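Local coordinates for protein putative Ribokinase II (Escherichia coli O6, PDB 3IQ0) that binds ATP with magnesium and, as a putative ribokinase of the pfkB family, probably transfers phosphate to a sugar, at residues 23-28 with 105-110; 152-157 with 162-167. All blocks are in the same frame, centred on the assembly; numbering follows the deposited sequence.

Interaction 1 (23-28 with 105-110); sequences QPFDQP and DFIFNI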
ATOM      1  N   GLN B  23       9.748  -5.270  16.788  1.00 31.60           N
ATOM      2  CA  GLN B  23       8.320  -5.318  16.483  1.00 31.33           C
ATOM      3  C   GLN B  23       8.101  -5.985  15.138  1.00 29.80           C
ATOM      4  O   GLN B  23       8.613  -5.527  14.118  1.00 28.90           O
ATOM      5  CB  GLN B  23       7.738  -3.906  16.450  1.00 32.21           C
ATOM      6  CG  GLN B  23       6.236  -3.861  16.274  1.00 31.09           C
ATOM      7  CD  GLN B  23       5.701  -2.449  16.352  1.00 29.53           C
ATOM      8  OE1 GLN B  23       6.205  -1.632  17.121  1.00 31.72           O
ATOM      9  NE2 GLN B  23       4.673  -2.157  15.567  1.00 26.83           N
ATOM     10  N   PRO B  24       7.329  -7.080  15.118  1.00 28.70           N
ATOM     11  CA  PRO B  24       7.045  -7.818  13.888  1.00 29.08           C
ATOM     12  C   PRO B  24       5.928  -7.188  13.055  1.00 28.31           C
ATOM     13  O   PRO B  24       5.159  -6.358  13.545  1.00 28.96           O
ATOM     14  CB  PRO B  24       6.660  -9.193  14.413  1.00 27.81           C
ATOM     15  CG  PRO B  24       5.887  -8.842  15.637  1.00 28.45           C
ATOM     16  CD  PRO B  24       6.737  -7.764  16.283  1.00 28.86           C
ATOM     17  N   PHE B  25       5.858  -7.583  11.790  1.00 27.11           N
ATOM     18  CA  PHE B  25       4.829  -7.095  10.878  1.00 27.04           C
ATOM     19  C   PHE B  25       3.559  -7.931  11.032  1.00 26.85           C
ATOM     20  O   PHE B  25       2.474  -7.492  10.657  1.00 25.92           O
ATOM     21  CB  PHE B  25       5.278  -7.234   9.418  1.00 26.34           C
ATOM     22  CG  PHE B  25       6.333  -6.257   8.991  1.00 25.32           C
ATOM     23  CD1 PHE B  25       6.088  -4.889   9.021  1.00 23.64           C
ATOM     24  CD2 PHE B  25       7.557  -6.711   8.516  1.00 22.49           C
ATOM     25  CE1 PHE B  25       7.045  -3.990   8.581  1.00 25.61           C
ATOM     26  CE2 PHE B  25       8.518  -5.826   8.074  1.00 24.16           C
ATOM     27  CZ  PHE B  25       8.266  -4.459   8.105  1.00 24.59           C
ATOM     28  N   ASP B  26       3.699  -9.136  11.583  1.00 27.49           N
ATOM     29  CA  ASP B  26       2.564 -10.045  11.701  1.00 29.27           C
ATOM     30  C   ASP B  26       1.828 -10.082  13.035  1.00 30.61           C
ATOM     31  O   ASP B  26       1.212 -11.093  13.385  1.00 30.74           O
ATOM     32  CB  ASP B  26       3.012 -11.458  11.319  1.00 29.89           C
ATOM     33  CG  ASP B  26       3.831 -12.118  12.403  1.00 31.87           C
ATOM     34  OD1 ASP B  26       4.441 -11.391  13.218  1.00 32.08           O
ATOM     35  OD2 ASP B  26       3.870 -13.365  12.433  1.00 32.13           O
ATOM     36  N   GLN B  27       1.883  -8.979  13.771  1.00 31.36           N
ATOM     37  CA  GLN B  27       1.199  -8.870  15.050  1.00 30.85           C
ATOM     38  C   GLN B  27       0.797  -7.421  15.264  1.00 29.95           C
ATOM     39  O   GLN B  27       1.503  -6.505  14.841  1.00 30.29           O
ATOM     40  CB  GLN B  27       2.104  -9.339  16.193  1.00 34.77           C
ATOM     41  CG  GLN B  27       2.110 -10.850  16.399  1.00 38.33           C
ATOM     42  CD  GLN B  27       2.984 -11.277  17.565  1.00 43.05           C
ATOM     43  OE1 GLN B  27       2.886 -10.725  18.662  1.00 43.23           O
ATOM     44  NE2 GLN B  27       3.839 -12.273  17.333  1.00 44.71           N
ATOM     45  N   PRO B  28      -0.351  -7.188  15.910  1.00 28.73           N
ATOM     46  CA  PRO B  28      -0.762  -5.801  16.131  1.00 27.83           C
ATOM     47  C   PRO B  28       0.198  -5.063  17.059  1.00 28.67           C
ATOM     48  O   PRO B  28       0.779  -5.649  17.974  1.00 28.40           O
ATOM     49  CB  PRO B  28      -2.164  -5.943  16.709  1.00 27.31           C
ATOM     50  CG  PRO B  28      -2.110  -7.263  17.409  1.00 30.18           C
ATOM     51  CD  PRO B  28      -1.347  -8.131  16.449  1.00 28.94           C
ATOM     52  N   ASP B 105      14.331  -4.090   7.802  1.00 47.97           N
ATOM     53  CA  ASP B 105      13.141  -4.852   7.389  1.00 43.75           C
ATOM     54  C   ASP B 105      12.010  -3.974   6.858  1.00 39.59           C
ATOM     55  O   ASP B 105      11.505  -3.093   7.557  1.00 37.17           O
ATOM     56  CB  ASP B 105      12.634  -5.725   8.534  1.00 46.18           C
ATOM     57  CG  ASP B 105      13.011  -7.180   8.354  1.00 49.57           C
ATOM     58  OD1 ASP B 105      14.223  -7.479   8.271  1.00 50.65           O
ATOM     59  OD2 ASP B 105      12.093  -8.027   8.289  1.00 52.83           O
ATOM     60  N   PHE B 106      11.598  -4.236   5.619  1.00 35.71           N
ATOM     61  CA  PHE B 106      10.562  -3.432   4.972  1.00 32.44           C
ATOM     62  C   PHE B 106       9.427  -4.190   4.283  1.00 29.57           C
ATOM     63  O   PHE B 106       9.547  -5.364   3.950  1.00 30.38           O
ATOM     64  CB  PHE B 106      11.194  -2.557   3.885  1.00 33.29           C
ATOM     65  CG  PHE B 106      12.204  -1.564   4.384  1.00 34.17           C
ATOM     66  CD1 PHE B 106      11.823  -0.263   4.699  1.00 32.94           C
ATOM     67  CD2 PHE B 106      13.547  -1.912   4.484  1.00 33.85           C
ATOM     68  CE1 PHE B 106      12.767   0.678   5.100  1.00 33.92           C
ATOM     69  CE2 PHE B 106      14.498  -0.980   4.885  1.00 33.60           C
ATOM     70  CZ  PHE B 106      14.109   0.318   5.194  1.00 34.10           C
ATOM     71  N   ILE B 107       8.328  -3.477   4.072  1.00 26.53           N
ATOM     72  CA  ILE B 107       7.185  -3.973   3.311  1.00 24.70           C
ATOM     73  C   ILE B 107       6.901  -2.795   2.394  1.00 24.80           C
ATOM     74  O   ILE B 107       6.302  -1.800   2.808  1.00 23.76           O
ATOM     75  CB  ILE B 107       5.935  -4.271   4.160  1.00 23.79           C
ATOM     76  CG1 ILE B 107       6.134  -5.573   4.950  1.00 21.49           C
ATOM     77  CG2 ILE B 107       4.717  -4.401   3.244  1.00 23.94           C
ATOM     78  CD1 ILE B 107       4.910  -6.021   5.741  1.00 21.25           C
ATOM     79  N   PHE B 108       7.374  -2.903   1.158  1.00 26.06           N
ATOM     80  CA  PHE B 108       7.223  -1.849   0.158  1.00 27.39           C
ATOM     81  C   PHE B 108       6.020  -1.953  -0.760  1.00 28.83           C
ATOM     82  O   PHE B 108       5.593  -3.045  -1.139  1.00 29.80           O
ATOM     83  CB  PHE B 108       8.445  -1.801  -0.762  1.00 27.88           C
ATOM     84  CG  PHE B 108       9.704  -1.371  -0.091  1.00 29.13           C
ATOM     85  CD1 PHE B 108       9.836  -0.079   0.405  1.00 29.76           C
ATOM     86  CD2 PHE B 108      10.777  -2.248   0.019  1.00 29.75           C
ATOM     87  CE1 PHE B 108      11.022   0.338   1.001  1.00 30.40           C
ATOM     88  CE2 PHE B 108      11.969  -1.845   0.613  1.00 29.29           C
ATOM     89  CZ  PHE B 108      12.094  -0.550   1.104  1.00 32.22           C
ATOM     90  N   ASN B 109       5.501  -0.787  -1.125  1.00 28.93           N
ATOM     91  CA  ASN B 109       4.419  -0.662  -2.086  1.00 28.25           C
ATOM     92  C   ASN B 109       4.802   0.539  -2.934  1.00 26.94           C
ATOM     93  O   ASN B 109       4.299   1.641  -2.736  1.00 26.66           O
ATOM     94  CB  ASN B 109       3.068  -0.395  -1.445  1.00 28.00           C
ATOM     95  CG  ASN B 109       2.002  -0.107  -2.493  1.00 30.65           C
ATOM     96  OD1 ASN B 109       1.929  -0.788  -3.518  1.00 30.56           O
ATOM     97  ND2 ASN B 109       1.180   0.901  -2.249  1.00 30.20           N
ATOM     98  N   ILE B 110       5.711   0.316  -3.873  1.00 27.18           N
ATOM     99  CA  ILE B 110       6.185   1.378  -4.742  1.00 27.19           C
ATOM    100  C   ILE B 110       5.967   1.019  -6.208  1.00 27.24           C
ATOM    101  O   ILE B 110       5.335   1.759  -6.956  1.00 26.61           O
ATOM    102  CB  ILE B 110       7.688   1.618  -4.515  1.00 28.13           C
ATOM    103  CG1 ILE B 110       7.933   2.056  -3.068  1.00 26.11           C
ATOM    104  CG2 ILE B 110       8.213   2.634  -5.520  1.00 27.00           C
ATOM    105  CD1 ILE B 110       9.405   2.121  -2.698  1.00 28.43           C
TER

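Interaction 2 (152-157 with 162-167); sequences KAVTIV and GVISFD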
ATOM      1  N   LYS B 152      13.908  10.807 -21.250  1.00 31.05           N
ATOM      2  CA  LYS B 152      13.364  12.018 -21.857  1.00 30.67           C
ATOM      3  C   LYS B 152      13.878  13.259 -21.128  1.00 31.84           C
ATOM      4  O   LYS B 152      14.393  14.188 -21.748  1.00 32.15           O
ATOM      5  CB  LYS B 152      11.833  11.991 -21.803  1.00 30.56           C
ATOM      6  CG  LYS B 152      11.164  13.246 -22.345  1.00 31.60           C
ATOM      7  CD  LYS B 152       9.647  13.194 -22.181  1.00 32.18           C
ATOM      8  CE  LYS B 152       9.006  14.547 -22.489  1.00 33.12           C
ATOM      9  NZ  LYS B 152       7.513  14.555 -22.355  1.00 31.64           N
ATOM     10  N   ALA B 153      13.728  13.263 -19.807  1.00 31.51           N
ATOM     11  CA  ALA B 153      14.174  14.380 -18.984  1.00 30.85           C
ATOM     12  C   ALA B 153      15.662  14.637 -19.205  1.00 30.21           C
ATOM     13  O   ALA B 153      16.087  15.780 -19.342  1.00 29.14           O
ATOM     14  CB  ALA B 153      13.902  14.077 -17.509  1.00 31.83           C
ATOM     15  N   VAL B 154      16.452  13.568 -19.250  1.00 30.55           N
ATOM     16  CA  VAL B 154      17.886  13.705 -19.461  1.00 32.89           C
ATOM     17  C   VAL B 154      18.222  14.333 -20.811  1.00 34.24           C
ATOM     18  O   VAL B 154      19.118  15.170 -20.904  1.00 35.59           O
ATOM     19  CB  VAL B 154      18.595  12.348 -19.355  1.00 32.90           C
ATOM     20  CG1 VAL B 154      20.042  12.487 -19.782  1.00 35.24           C
ATOM     21  CG2 VAL B 154      18.537  11.850 -17.930  1.00 33.69           C
ATOM     22  N   THR B 155      17.512  13.923 -21.855  1.00 34.62           N
ATOM     23  CA  THR B 155      17.749  14.465 -23.188  1.00 34.80           C
ATOM     24  C   THR B 155      17.448  15.956 -23.182  1.00 34.45           C
ATOM     25  O   THR B 155      18.199  16.758 -23.740  1.00 35.12           O
ATOM     26  CB  THR B 155      16.850  13.783 -24.237  1.00 35.14           C
ATOM     27  OG1 THR B 155      17.145  12.382 -24.280  1.00 36.32           O
ATOM     28  CG2 THR B 155      17.079  14.390 -25.613  1.00 35.01           C
ATOM     29  N   ILE B 156      16.342  16.318 -22.542  1.00 33.42           N
ATOM     30  CA  ILE B 156      15.928  17.710 -22.448  1.00 32.46           C
ATOM     31  C   ILE B 156      16.981  18.562 -21.751  1.00 32.69           C
ATOM     32  O   ILE B 156      17.353  19.621 -22.245  1.00 32.04           O
ATOM     33  CB  ILE B 156      14.604  17.836 -21.670  1.00 32.76           C
ATOM     34  CG1 ILE B 156      13.472  17.200 -22.478  1.00 33.23           C
ATOM     35  CG2 ILE B 156      14.312  19.298 -21.362  1.00 31.62           C
ATOM     36  CD1 ILE B 156      12.113  17.336 -21.841  1.00 32.07           C
ATOM     37  N   VAL B 157      17.459  18.091 -20.604  1.00 32.76           N
ATOM     38  CA  VAL B 157      18.457  18.824 -19.833  1.00 31.18           C
ATOM     39  C   VAL B 157      19.800  18.946 -20.545  1.00 33.12           C
ATOM     40  O   VAL B 157      20.420  20.007 -20.521  1.00 32.91           O
ATOM     41  CB  VAL B 157      18.676  18.173 -18.448  1.00 30.17           C
ATOM     42  CG1 VAL B 157      19.764  18.916 -17.683  1.00 28.36           C
ATOM     43  CG2 VAL B 157      17.376  18.184 -17.664  1.00 27.97           C
ATOM     44  N   GLY B 162      22.882  21.188 -19.764  1.00 28.73           N
ATOM     45  CA  GLY B 162      22.881  20.911 -18.337  1.00 28.39           C
ATOM     46  C   GLY B 162      23.799  19.779 -17.910  1.00 27.81           C
ATOM     47  O   GLY B 162      24.351  19.070 -18.747  1.00 27.31           O
ATOM     48  N   VAL B 163      23.951  19.613 -16.598  1.00 27.36           N
ATOM     49  CA  VAL B 163      24.805  18.575 -16.025  1.00 27.40           C
ATOM     50  C   VAL B 163      23.972  17.469 -15.382  1.00 27.12           C
ATOM     51  O   VAL B 163      22.963  17.733 -14.725  1.00 29.34           O
ATOM     52  CB  VAL B 163      25.754  19.167 -14.953  1.00 29.40           C
ATOM     53  CG1 VAL B 163      26.574  18.057 -14.303  1.00 29.59           C
ATOM     54  CG2 VAL B 163      26.675  20.204 -15.590  1.00 29.93           C
ATOM     55  N   ILE B 164      24.403  16.228 -15.575  1.00 23.92           N
ATOM     56  CA  ILE B 164      23.702  15.070 -15.033  1.00 22.43           C
ATOM     57  C   ILE B 164      24.494  14.433 -13.880  1.00 21.89           C
ATOM     58  O   ILE B 164      25.694  14.180 -14.001  1.00 20.03           O
ATOM     59  CB  ILE B 164      23.487  13.998 -16.148  1.00 25.68           C
ATOM     60  CG1 ILE B 164      22.741  14.612 -17.341  1.00 25.98           C
ATOM     61  CG2 ILE B 164      22.717  12.796 -15.593  1.00 24.39           C
ATOM     62  CD1 ILE B 164      21.314  15.049 -17.050  1.00 25.62           C
ATOM     63  N   SER B 165      23.829  14.204 -12.749  1.00 20.53           N
ATOM     64  CA  SER B 165      24.464  13.553 -11.605  1.00 19.41           C
ATOM     65  C   SER B 165      23.701  12.250 -11.443  1.00 20.62           C
ATOM     66  O   SER B 165      22.497  12.189 -11.704  1.00 18.01           O
ATOM     67  CB  SER B 165      24.357  14.413 -10.333  1.00 22.26           C
ATOM     68  OG  SER B 165      23.018  14.786 -10.069  1.00 19.74           O
ATOM     69  N   PHE B 166      24.391  11.207 -11.009  1.00 20.57           N
ATOM     70  CA  PHE B 166      23.756   9.900 -10.891  1.00 22.18           C
ATOM     71  C   PHE B 166      24.199   9.149  -9.647  1.00 22.35           C
ATOM     72  O   PHE B 166      25.398   8.994  -9.397  1.00 22.88           O
ATOM     73  CB  PHE B 166      24.082   9.099 -12.162  1.00 23.10           C
ATOM     74  CG  PHE B 166      23.599   7.668 -12.148  1.00 25.63           C
ATOM     75  CD1 PHE B 166      22.356   7.331 -11.623  1.00 24.80           C
ATOM     76  CD2 PHE B 166      24.363   6.667 -12.740  1.00 25.73           C
ATOM     77  CE1 PHE B 166      21.872   6.018 -11.693  1.00 25.58           C
ATOM     78  CE2 PHE B 166      23.889   5.348 -12.818  1.00 25.97           C
ATOM     79  CZ  PHE B 166      22.638   5.028 -12.292  1.00 26.42           C
ATOM     80  N   ASP B 167      23.217   8.695  -8.869  1.00 23.46           N
ATOM     81  CA  ASP B 167      23.459   7.945  -7.644  1.00 22.81           C
ATOM     82  C   ASP B 167      22.871   6.543  -7.826  1.00 23.41           C
ATOM     83  O   ASP B 167      21.656   6.358  -7.793  1.00 22.01           O
ATOM     84  CB  ASP B 167      22.785   8.633  -6.457  1.00 25.69           C
ATOM     85  CG  ASP B 167      22.929   7.845  -5.175  1.00 28.34           C
ATOM     86  OD1 ASP B 167      23.180   6.628  -5.240  1.00 28.94           O
ATOM     87  OD2 ASP B 167      22.772   8.445  -4.094  1.00 32.83           O
TER

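Interaction 1 (23-28 with 105-110)
The phenyl ring of Phe25 carries this contact: Ile107 lies over one of its faces, and the carbonyl group of Asp105 meets its edge. Both segments belong to the lid of this ribokinase-like kinase, a small beta-sheet with its connecting loops. Residues 23-28 lie in the loop joining strands 13-18 and 29-37, whereas 105-110 carries the outermost strand, 106-109. The outer bond of the isoleucine side chain runs almost flat along the ring. CG1 sits near its middle, with CE2 of Phe25 at 3.9 Å, while CD1 of Ile107 is shifted toward the root of the ring and comes to 3.6 Å from CG of Phe25. CD1 makes a CH-pi contact, 3.8 Å from the ring centroid and 19° off the ring normal. The extended outer torsion of Ile107 (chi2 -175°) carries this methyl out to the phenylalanine, and the two side chains approach from opposite directions. Phe25 has CG anti to its carbonyl carbon (chi1 -73°), which sends the ring across to the strand. At the other end of the ring, CB of Asp105 adds a looser contact to CE2 of Phe25 (4.1 Å).

No hydrogen bond joins the two segments directly; Thr97 bridges them, bonding through OG1 to Gln23 O and through its backbone to Asp105. Phe95 and Thr97 also pack against Phe25, and Gly64 of the second subunit, at the start of helix 64-75, touches it at the subunit interface. Phe106 turns away from the loop; its side chain is about 9 Å from the bound ATP, too far to touch, consistent with that face of the lid looking toward the active site. At the far rim of the Phe25 ring, CZ stands 3.6 Å from Asp105 O, which lies near the ring plane.

Interaction 2 (152-157 with 162-167)
Ile164 points from its strand toward helix 144-159 and places CD1 near one methyl each of Val154 and Val157. The contact lies within a beta-alpha-beta crossover (strand 131-137, helix 144-159, strand 163-167) of the large, mainly parallel sheet of the ribokinase-like fold. Helix and strand run at 144° to each other, with their local axes 9.1 Å apart at closest approach. The two valines share one conformation, with CG1 anti to the backbone N, and in both this branch makes the contact. Ile164 has CG1 anti to its carbonyl carbon (chi1 -56°) and is bent instead of extended: its second torsion (chi2 -66°) folds CD1 over, 4.0 Å from Val154 CG1 and 4.2 Å from Val157 CG1. The side chains of Val154 and Ile164 cross at about a right angle and touch methyl to methyl.

Phe134 of strand 131-137 packs against both Val157 and Ile164, and Ile136 against Val154, extending the buried apolar layer between helix and sheet. Asp192, just before the neighbouring strand 193-194, accepts a hydrogen bond from Ile164 N through OD2.

Where the chain turns from helix to strand, CG1 of Val157 rests 3.8 Å from CA of Gly162, on the side where a side chain would stand. The same two residues are tied by their backbones: Gly162 N donates to Val157 O at 2.8 Å, a bond spanning five residues that closes the turn.

Overall arrangement
The two contacts lie on opposite sides of the chain's centre, with their centres 35 Å apart and their nearest atoms about 14 Å apart, and they do not touch. They follow one another along the chain: interaction 1 closes at residue 110, and interaction 2 opens at residue 152. They also belong to different sheets. Interaction 1 ties a loop to the edge strand of the four-stranded lid, where the second subunit is close by, whereas interaction 2 packs a helix on a central strand of the large sheet and touches no other protein chain. Together they sample the two parts of a ribokinase-like kinase, the dimer-forming lid and the alpha/beta body.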